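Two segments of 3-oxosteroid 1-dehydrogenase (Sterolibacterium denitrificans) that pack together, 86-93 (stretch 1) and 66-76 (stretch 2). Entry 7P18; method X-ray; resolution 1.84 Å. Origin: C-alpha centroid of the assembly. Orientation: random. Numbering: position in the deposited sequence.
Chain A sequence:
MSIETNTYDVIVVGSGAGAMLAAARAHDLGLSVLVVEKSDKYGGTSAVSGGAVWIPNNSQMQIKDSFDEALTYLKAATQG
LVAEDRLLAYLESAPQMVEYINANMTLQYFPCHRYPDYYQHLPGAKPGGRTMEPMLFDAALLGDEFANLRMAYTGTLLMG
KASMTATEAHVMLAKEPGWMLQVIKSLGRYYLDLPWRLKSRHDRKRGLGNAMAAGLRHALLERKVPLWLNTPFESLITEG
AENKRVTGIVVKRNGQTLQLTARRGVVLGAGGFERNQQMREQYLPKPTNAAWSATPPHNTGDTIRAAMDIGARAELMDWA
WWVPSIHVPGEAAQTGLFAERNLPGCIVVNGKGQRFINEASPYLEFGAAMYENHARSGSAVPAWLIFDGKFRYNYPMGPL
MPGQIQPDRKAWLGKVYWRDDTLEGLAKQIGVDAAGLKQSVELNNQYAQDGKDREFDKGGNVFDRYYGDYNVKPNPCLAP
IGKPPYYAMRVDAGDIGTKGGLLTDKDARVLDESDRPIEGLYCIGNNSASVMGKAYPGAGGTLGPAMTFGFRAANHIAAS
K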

# COMPACT_ATOMS: atom_id res chain seq x y z
N ARG A 86 -1.45 7.69 20.96
CA ARG A 86 -1.09 6.79 19.85
C ARG A 86 -0.18 7.51 18.85
O ARG A 86 0.69 6.87 18.30
CB ARG A 86 -2.35 6.31 19.11
CG ARG A 86 -3.25 5.40 19.93
CD ARG A 86 -4.51 5.06 19.19
NE ARG A 86 -4.19 4.25 18.01
CZ ARG A 86 -5.01 4.08 16.96
NH1 ARG A 86 -6.19 4.68 16.89
NH2 ARG A 86 -4.60 3.33 15.94
N LEU A 87 -0.44 8.77 18.55
CA LEU A 87 0.45 9.58 17.68
C LEU A 87 1.83 9.71 18.33
O LEU A 87 2.85 9.52 17.62
CB LEU A 87 -0.12 10.97 17.44
CG LEU A 87 -1.53 11.03 16.83
CD1 LEU A 87 -1.92 12.47 16.63
CD2 LEU A 87 -1.60 10.29 15.53
N LEU A 88 1.88 10.02 19.64
CA LEU A 88 3.18 10.13 20.36
C LEU A 88 3.91 8.79 20.27
O LEU A 88 5.11 8.77 20.00
CB LEU A 88 2.95 10.51 21.82
CG LEU A 88 2.25 11.86 22.04
CD1 LEU A 88 1.87 12.04 23.51
CD2 LEU A 88 3.11 13.01 21.55
N ALA A 89 3.19 7.70 20.50
CA ALA A 89 3.77 6.34 20.51
C ALA A 89 4.34 6.00 19.13
O ALA A 89 5.44 5.39 19.03
CB ALA A 89 2.73 5.37 20.98
N TYR A 90 3.62 6.37 18.06
CA TYR A 90 4.08 6.09 16.67
C TYR A 90 5.42 6.80 16.44
O TYR A 90 6.38 6.22 15.92
CB TYR A 90 3.05 6.50 15.62
CG TYR A 90 3.55 6.18 14.24
CD1 TYR A 90 3.61 4.85 13.81
CD2 TYR A 90 4.04 7.14 13.38
CE1 TYR A 90 4.09 4.51 12.55
CE2 TYR A 90 4.55 6.81 12.13
CZ TYR A 90 4.57 5.49 11.72
OH TYR A 90 5.03 5.12 10.49
N LEU A 91 5.50 8.07 16.80
CA LEU A 91 6.70 8.90 16.55
C LEU A 91 7.86 8.43 17.43
O LEU A 91 9.01 8.43 16.95
CB LEU A 91 6.35 10.36 16.77
CG LEU A 91 5.30 10.91 15.82
CD1 LEU A 91 4.92 12.34 16.20
CD2 LEU A 91 5.73 10.86 14.36
N GLU A 92 7.57 8.01 18.66
CA GLU A 92 8.59 7.42 19.55
C GLU A 92 9.18 6.15 18.92
O GLU A 92 10.40 6.03 18.87
CB GLU A 92 7.99 7.09 20.92
CG GLU A 92 8.99 6.45 21.86
CD GLU A 92 8.47 6.02 23.21
OE1 GLU A 92 7.27 5.95 23.38
OE2 GLU A 92 9.28 5.79 24.08
N SER A 93 8.33 5.22 18.48
CA SER A 93 8.74 3.83 18.18
C SER A 93 9.13 3.62 16.72
O SER A 93 9.93 2.74 16.48
CB SER A 93 7.69 2.86 18.62
OG SER A 93 7.48 2.94 20.01
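Stretch 2 66-76: SFDEALTYLKA

Leu91 of stretch 1 is a knob in a hole of stretch 2: its side chain sits among Phe67, Ala70, Leu71 and Leu74, and no hydrogen bond crosses between the two segments. Stretch 2 is helical from Phe67 to Ala76, and the helix continues later in the chain; Ser66 precedes the helix as its N-cap, accepting from Glu69 N at its OG (3.2 Å) and donating from that same OG to Glu69 OE1 (2.6 Å). The helix crosses that of stretch 1 at 138° between N-to-C directions, closer to antiparallel than to parallel, with the axes 10.2 Å apart at closest approach. The register runs accordingly in reverse: the CA of Phe67 lies 6.5 Å from the CA of Leu91, and one turn back along stretch 1 the CA of Leu87 lies 7.0 Å from the CA of Leu74.

Around the knob, Leu91 CD2 meets Ala70 CB at 3.6 Å and Leu74 CD1 at 3.7 Å, while Leu91 CD1 reaches the backbone, 3.4 Å from Leu71 N. The small side chain of Ala70 points toward stretch 1. Phe67 starts sideways, but with chi1 near 180° (t) its ring comes nearer: CE2 is 3.6 Å from Leu91 CB, and CZ is 3.6 Å from Leu88 CD2, which lies at the ring edge. Leu71 likewise leaves its helix sideways and bends in at its end, setting CD2 3.7 Å from Leu88 CD2 and CD1 4.1 Å from Leu87 CB. Farther along, packing loosens around Leu87, whose CD2 is 4.3 Å from Leu74 CB and whose CD1 is 4.0 Å from Lys75 CG, part of that lysine's aliphatic stem. Leu74 CD1 also approaches Tyr90 CD2 at 4.3 Å. The CA-to-CB bonds of Asp68, Glu69 and Thr72 point away from stretch 1. The contact, largely apolar, buries 464 Å² summed over both sides.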

# COMPACT_ATOMS: atom_id res chain seq x y z
N SER A 66 12.25 16.58 13.50
CA SER A 66 12.07 16.54 14.96
C SER A 66 10.74 15.90 15.29
O SER A 66 9.80 15.98 14.48
CB SER A 66 12.13 17.93 15.57
OG SER A 66 11.11 18.79 15.12
N PHE A 67 10.71 15.34 16.48
CA PHE A 67 9.50 14.77 17.11
C PHE A 67 8.38 15.82 17.06
O PHE A 67 7.23 15.50 16.66
CB PHE A 67 9.84 14.34 18.53
CG PHE A 67 8.69 13.70 19.26
CD1 PHE A 67 7.77 14.47 19.94
CD2 PHE A 67 8.55 12.33 19.27
CE1 PHE A 67 6.72 13.88 20.65
CE2 PHE A 67 7.50 11.73 19.94
CZ PHE A 67 6.60 12.51 20.64
N ASP A 68 8.66 17.05 17.49
CA ASP A 68 7.57 18.06 17.60
C ASP A 68 7.03 18.46 16.22
O ASP A 68 5.80 18.66 16.09
CB ASP A 68 8.02 19.30 18.37
CG ASP A 68 6.86 20.15 18.81
OD1 ASP A 68 5.97 19.62 19.51
OD2 ASP A 68 6.80 21.29 18.36
N GLU A 69 7.87 18.59 15.20
CA GLU A 69 7.38 18.89 13.83
C GLU A 69 6.48 17.74 13.33
O GLU A 69 5.41 18.03 12.73
CB GLU A 69 8.55 19.12 12.86
CG GLU A 69 9.22 20.47 13.02
CD GLU A 69 10.55 20.48 12.31
OE1 GLU A 69 11.46 19.75 12.78
OE2 GLU A 69 10.64 21.14 11.26
N ALA A 70 6.90 16.49 13.53
CA ALA A 70 6.17 15.28 13.10
C ALA A 70 4.83 15.21 13.84
O ALA A 70 3.81 14.81 13.22
CB ALA A 70 7.02 14.05 13.29
N LEU A 71 4.80 15.59 15.11
CA LEU A 71 3.53 15.59 15.89
C LEU A 71 2.62 16.68 15.34
O LEU A 71 1.41 16.43 15.20
CB LEU A 71 3.80 15.77 17.39
CG LEU A 71 2.54 15.81 18.26
CD1 LEU A 71 1.80 14.47 18.21
CD2 LEU A 71 2.87 16.18 19.70
N THR A 72 3.13 17.87 15.04
CA THR A 72 2.35 18.96 14.43
C THR A 72 1.66 18.45 13.16
O THR A 72 0.44 18.63 12.99
CB THR A 72 3.24 20.18 14.21
OG1 THR A 72 3.56 20.70 15.51
CG2 THR A 72 2.55 21.23 13.37
N TYR A 73 2.43 17.85 12.28
CA TYR A 73 1.96 17.26 11.01
C TYR A 73 0.88 16.20 11.28
O TYR A 73 -0.18 16.30 10.64
CB TYR A 73 3.13 16.72 10.23
CG TYR A 73 2.82 16.23 8.85
CD1 TYR A 73 2.59 17.13 7.82
CD2 TYR A 73 2.79 14.88 8.56
CE1 TYR A 73 2.34 16.70 6.51
CE2 TYR A 73 2.55 14.45 7.26
CZ TYR A 73 2.36 15.35 6.23
OH TYR A 73 2.12 14.91 4.94
N LEU A 74 1.12 15.22 12.15
CA LEU A 74 0.12 14.15 12.42
C LEU A 74 -1.14 14.72 13.08
O LEU A 74 -2.24 14.26 12.76
CB LEU A 74 0.75 13.01 13.22
CG LEU A 74 1.71 12.13 12.43
CD1 LEU A 74 2.14 10.98 13.29
CD2 LEU A 74 1.03 11.66 11.14
N LYS A 75 -1.03 15.70 13.99
CA LYS A 75 -2.23 16.29 14.62
C LYS A 75 -3.02 17.02 13.53
O LYS A 75 -4.23 16.90 13.48
CB LYS A 75 -1.86 17.21 15.79
CG LYS A 75 -1.43 16.45 17.03
CD LYS A 75 -0.96 17.40 18.13
CE LYS A 75 -2.10 18.23 18.69
NZ LYS A 75 -3.05 17.37 19.43
N ALA A 76 -2.36 17.74 12.66
CA ALA A 76 -3.02 18.45 11.55
C ALA A 76 -3.69 17.43 10.63
O ALA A 76 -4.83 17.68 10.21
CB ALA A 76 -2.03 19.31 10.81